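Local atomic coordinates of fimbrial subunit CupB6 (Pseudomonas aeruginosa, PDB entry 5CYL), a protein that probably serves as the adhesin at the tip of a chaperone-usher pilus, helping the bacterium attach to surfaces during biofilm formation. Residues 11-23 / 193-205. Numbering follows the deposited sequence.
Sequences SFDNGKGLPWRVV and SIAIGGGPPPPPI
Trp20 makes the largest contribution to this contact, laying its indole against the proline run 200-203. Pro202 sits over one face: its CG is 3.8 Å from the centroid of the five-membered ring and 23° off the normal, a CH-pi contact that suits a proline, whose apolar pyrrolidine presents C-H groups to the electron-rich indole face. The indole is placed there by a first torsion that sets CG anti to the carbonyl carbon (chi1 -73°), with chi2 at 82° turning the ring broadside to Pro202. In the ring plane, the pyrrole edge meets Pro200 O, 3.2 Å from NE1, while Pro203 CD packs on Trp20 CB. Beyond the two segments the indole also touches Phe37 and Leu127 of the neighbouring strands.

Earlier in both segments, the pyrrolidines of Pro19 and Pro200 touch, CB of the former 4.0 Å from CG of the latter, and Pro200 CD rests 3.4 Å from Leu18 O. At the other end glycines let the backbones close in: Gly17 CA and Gly199 CA are 4.0 Å apart, and with no side chain on either, the two backbones run side by side. Gly197 has the positive phi that the third place of the type II turn from Ala195 to Gly198 favours; Gly198 also has positive phi, which suits glycine. Asn14 reaches over that turn, its OD1 3.4 Å from Gly197 CA.

The two segments run alongside each other in the same direction, so the connection toward the C-terminal domain lies along the break in strand 6-22 of the N-terminal domain. With no clear hydrogen bond between the segments, cohesion rests largely on proline-indole contact and close glycine backbones.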
loop_
_atom_site.group_PDB
_atom_site.type_symbol
_atom_site.label_atom_id
_atom_site.label_comp_id
_atom_site.label_asym_id
_atom_site.label_seq_id
_atom_site.Cartn_x
_atom_site.Cartn_y
_atom_site.Cartn_z
ATOM N N SER A 11 -15.451 -11.203 32.075
ATOM C CA SER A 11 -15.562 -10.157 31.079
ATOM C C SER A 11 -14.162 -9.745 30.623
ATOM O O SER A 11 -13.174 -9.806 31.395
ATOM C CB SER A 11 -16.333 -8.954 31.621
ATOM O OG SER A 11 -15.466 -8.080 32.295
ATOM N N PHE A 12 -14.064 -9.298 29.384
ATOM C CA PHE A 12 -12.776 -8.899 28.827
ATOM C C PHE A 12 -12.788 -7.404 28.670
ATOM O O PHE A 12 -13.777 -6.883 28.169
ATOM C CB PHE A 12 -12.609 -9.534 27.475
ATOM C CG PHE A 12 -12.080 -10.927 27.505
ATOM C CD1 PHE A 12 -10.722 -11.152 27.704
ATOM C CD2 PHE A 12 -12.905 -12.010 27.204
ATOM C CE1 PHE A 12 -10.210 -12.455 27.686
ATOM C CE2 PHE A 12 -12.411 -13.307 27.171
ATOM C CZ PHE A 12 -11.054 -13.533 27.410
ATOM N N ASP A 13 -11.740 -6.698 29.088
ATOM C CA ASP A 13 -11.732 -5.232 28.948
ATOM C C ASP A 13 -10.411 -4.690 28.468
ATOM O O ASP A 13 -9.369 -5.245 28.769
ATOM C CB ASP A 13 -12.119 -4.558 30.260
ATOM C CG ASP A 13 -13.578 -4.832 30.664
ATOM O OD1 ASP A 13 -14.517 -4.388 29.977
ATOM O OD2 ASP A 13 -13.788 -5.475 31.707
ATOM N N ASN A 14 -10.470 -3.586 27.731
ATOM C CA ASN A 14 -9.292 -2.996 27.064
ATOM C C ASN A 14 -8.273 -2.438 28.028
ATOM O O ASN A 14 -8.647 -1.834 29.030
ATOM C CB ASN A 14 -9.722 -1.867 26.135
ATOM C CG ASN A 14 -10.474 -2.356 24.901
ATOM O OD1 ASN A 14 -10.426 -3.533 24.527
ATOM N ND2 ASN A 14 -11.148 -1.433 24.235
ATOM N N GLY A 15 -6.998 -2.661 27.716
ATOM C CA GLY A 15 -5.898 -2.109 28.508
ATOM C C GLY A 15 -5.422 -0.819 27.871
ATOM O O GLY A 15 -6.190 -0.170 27.159
ATOM N N LYS A 16 -4.170 -0.443 28.149
ATOM C CA LYS A 16 -3.503 0.657 27.428
ATOM C C LYS A 16 -3.240 0.120 26.011
ATOM O O LYS A 16 -2.682 -0.963 25.866
ATOM C CB LYS A 16 -2.201 1.100 28.130
ATOM N N GLY A 17 -3.690 0.849 24.985
ATOM C CA GLY A 17 -3.559 0.434 23.568
ATOM C C GLY A 17 -2.277 0.922 22.890
ATOM O O GLY A 17 -1.978 2.106 22.893
ATOM N N LEU A 18 -1.514 0.018 22.302
ATOM C CA LEU A 18 -0.233 0.417 21.724
ATOM C C LEU A 18 -0.369 0.808 20.265
ATOM O O LEU A 18 -1.374 0.442 19.621
ATOM C CB LEU A 18 0.784 -0.692 21.930
ATOM C CG LEU A 18 0.938 -0.962 23.430
ATOM C CD1 LEU A 18 1.938 -2.110 23.586
ATOM C CD2 LEU A 18 1.338 0.273 24.246
ATOM N N PRO A 19 0.607 1.585 19.732
ATOM C CA PRO A 19 0.472 1.866 18.297
ATOM C C PRO A 19 1.085 0.731 17.500
ATOM O O PRO A 19 1.951 0.018 18.020
ATOM C CB PRO A 19 1.294 3.129 18.122
ATOM C CG PRO A 19 2.390 2.986 19.129
ATOM C CD PRO A 19 1.795 2.262 20.308
ATOM N N TRP A 20 0.641 0.549 16.263
ATOM C CA TRP A 20 1.206 -0.509 15.415
ATOM C C TRP A 20 2.656 -0.172 15.080
ATOM O O TRP A 20 3.009 1.002 14.950
ATOM C CB TRP A 20 0.402 -0.651 14.139
ATOM C CG TRP A 20 -0.938 -1.301 14.318
ATOM C CD1 TRP A 20 -2.080 -0.708 14.732
ATOM C CD2 TRP A 20 -1.271 -2.665 14.045
ATOM N NE1 TRP A 20 -3.113 -1.627 14.767
ATOM C CE2 TRP A 20 -2.635 -2.833 14.336
ATOM C CE3 TRP A 20 -0.532 -3.767 13.611
ATOM C CZ2 TRP A 20 -3.285 -4.047 14.193
ATOM C CZ3 TRP A 20 -1.182 -4.982 13.460
ATOM C CH2 TRP A 20 -2.551 -5.104 13.737
ATOM N N ARG A 21 3.503 -1.189 14.984
ATOM C CA ARG A 21 4.926 -0.971 14.708
ATOM C C ARG A 21 5.343 -1.705 13.433
ATOM O O ARG A 21 4.758 -2.722 13.060
ATOM C CB ARG A 21 5.783 -1.394 15.896
ATOM C CG ARG A 21 6.007 -2.885 15.967
ATOM C CD ARG A 21 7.414 -3.253 16.399
ATOM N NE ARG A 21 7.664 -4.701 16.275
ATOM C CZ ARG A 21 8.874 -5.246 16.156
ATOM N NH1 ARG A 21 9.952 -4.474 16.139
ATOM N NH2 ARG A 21 9.007 -6.564 16.022
ATOM N N VAL A 22 6.363 -1.176 12.762
ATOM C CA VAL A 22 6.816 -1.767 11.508
ATOM C C VAL A 22 7.918 -2.782 11.755
ATOM O O VAL A 22 9.032 -2.430 12.004
ATOM C CB VAL A 22 7.352 -0.727 10.504
ATOM C CG1 VAL A 22 7.892 -1.394 9.237
ATOM C CG2 VAL A 22 6.240 0.266 10.169
ATOM N N VAL A 23 7.570 -4.051 11.673
ATOM C CA VAL A 23 8.526 -5.127 11.817
ATOM C C VAL A 23 9.479 -5.113 10.618
ATOM O O VAL A 23 10.662 -5.275 10.754
ATOM C CB VAL A 23 7.821 -6.491 11.908
ATOM C CG1 VAL A 23 8.835 -7.588 12.174
ATOM C CG2 VAL A 23 6.762 -6.470 12.988
ATOM N N SER A 193 -12.352 -7.128 15.389
ATOM C CA SER A 193 -11.289 -8.128 15.514
ATOM C C SER A 193 -9.941 -7.439 15.301
ATOM O O SER A 193 -8.987 -7.666 16.043
ATOM C CB SER A 193 -11.480 -9.251 14.494
ATOM O OG SER A 193 -11.460 -8.746 13.170
ATOM N N ILE A 194 -9.889 -6.578 14.288
ATOM C CA ILE A 194 -8.709 -5.764 13.983
ATOM C C ILE A 194 -8.424 -4.730 15.078
ATOM O O ILE A 194 -7.264 -4.450 15.395
ATOM C CB ILE A 194 -8.850 -5.067 12.615
ATOM C CG1 ILE A 194 -8.843 -6.113 11.495
ATOM C CG2 ILE A 194 -7.739 -4.050 12.392
ATOM C CD1 ILE A 194 -7.477 -6.724 11.235
ATOM N N ALA A 195 -9.484 -4.171 15.638
ATOM C CA ALA A 195 -9.381 -3.053 16.575
ATOM C C ALA A 195 -9.291 -3.502 18.038
ATOM O O ALA A 195 -9.348 -2.692 18.951
ATOM C CB ALA A 195 -10.546 -2.099 16.390
ATOM N N ILE A 196 -9.156 -4.797 18.239
ATOM C CA ILE A 196 -9.184 -5.387 19.566
ATOM C C ILE A 196 -8.091 -4.831 20.473
ATOM O O ILE A 196 -6.959 -4.631 20.045
ATOM C CB ILE A 196 -9.023 -6.913 19.496
ATOM C CG1 ILE A 196 -8.973 -7.512 20.898
ATOM C CG2 ILE A 196 -7.771 -7.260 18.710
ATOM C CD1 ILE A 196 -8.419 -8.918 20.950
ATOM N N GLY A 197 -8.462 -4.581 21.722
ATOM C CA GLY A 197 -7.542 -4.079 22.724
ATOM C C GLY A 197 -7.376 -2.575 22.699
ATOM O O GLY A 197 -6.630 -2.000 23.501
ATOM N N GLY A 198 -8.089 -1.925 21.794
ATOM C CA GLY A 198 -8.013 -0.476 21.653
ATOM C C GLY A 198 -6.765 -0.049 20.890
ATOM O O GLY A 198 -6.032 -0.873 20.323
ATOM N N GLY A 199 -6.517 1.252 20.895
ATOM C CA GLY A 199 -5.365 1.811 20.222
ATOM C C GLY A 199 -5.583 2.189 18.775
ATOM O O GLY A 199 -6.687 1.942 18.227
ATOM N N PRO A 200 -4.515 2.810 18.123
ATOM C CA PRO A 200 -4.861 3.275 16.765
ATOM C C PRO A 200 -4.916 2.173 15.703
ATOM O O PRO A 200 -4.355 1.098 15.872
ATOM C CB PRO A 200 -3.719 4.244 16.436
ATOM C CG PRO A 200 -2.545 3.622 17.091
ATOM C CD PRO A 200 -3.087 3.184 18.428
ATOM N N PRO A 201 -5.609 2.466 14.605
ATOM C CA PRO A 201 -5.713 1.566 13.461
ATOM C C PRO A 201 -4.386 1.462 12.718
ATOM O O PRO A 201 -3.568 2.381 12.829
ATOM C CB PRO A 201 -6.751 2.248 12.585
ATOM C CG PRO A 201 -6.556 3.687 12.844
ATOM C CD PRO A 201 -6.122 3.810 14.281
ATOM N N PRO A 202 -4.146 0.359 11.988
ATOM C CA PRO A 202 -2.859 0.252 11.294
ATOM C C PRO A 202 -2.502 1.397 10.355
ATOM O O PRO A 202 -3.424 1.969 9.722
ATOM C CB PRO A 202 -3.010 -1.036 10.488
ATOM C CG PRO A 202 -3.990 -1.837 11.259
ATOM C CD PRO A 202 -4.999 -0.791 11.635
ATOM N N PRO A 203 -1.168 1.726 10.243
ATOM C CA PRO A 203 -0.911 2.888 9.384
ATOM C C PRO A 203 -1.031 2.632 7.874
ATOM O O PRO A 203 -0.871 1.466 7.426
ATOM C CB PRO A 203 0.536 3.267 9.739
ATOM C CG PRO A 203 1.159 1.971 10.045
ATOM C CD PRO A 203 0.115 1.187 10.786
ATOM N N PRO A 204 -1.297 3.717 7.077
ATOM C CA PRO A 204 -1.349 3.417 5.637
ATOM C C PRO A 204 0.046 3.305 5.027
ATOM O O PRO A 204 1.024 3.753 5.613
ATOM C CB PRO A 204 -2.071 4.643 5.055
ATOM C CG PRO A 204 -1.590 5.762 5.915
ATOM C CD PRO A 204 -1.567 5.170 7.300
ATOM N N ILE A 205 0.119 2.726 3.841
ATOM C CA ILE A 205 1.390 2.569 3.120
ATOM C C ILE A 205 1.580 3.696 2.101
ATOM O O ILE A 205 0.681 3.893 1.246
ATOM C CB ILE A 205 1.444 1.199 2.424
ATOM C CG1 ILE A 205 1.335 0.105 3.493
ATOM C CG2 ILE A 205 2.688 1.077 1.566
ATOM C CD1 ILE A 205 1.500 -1.292 2.978
#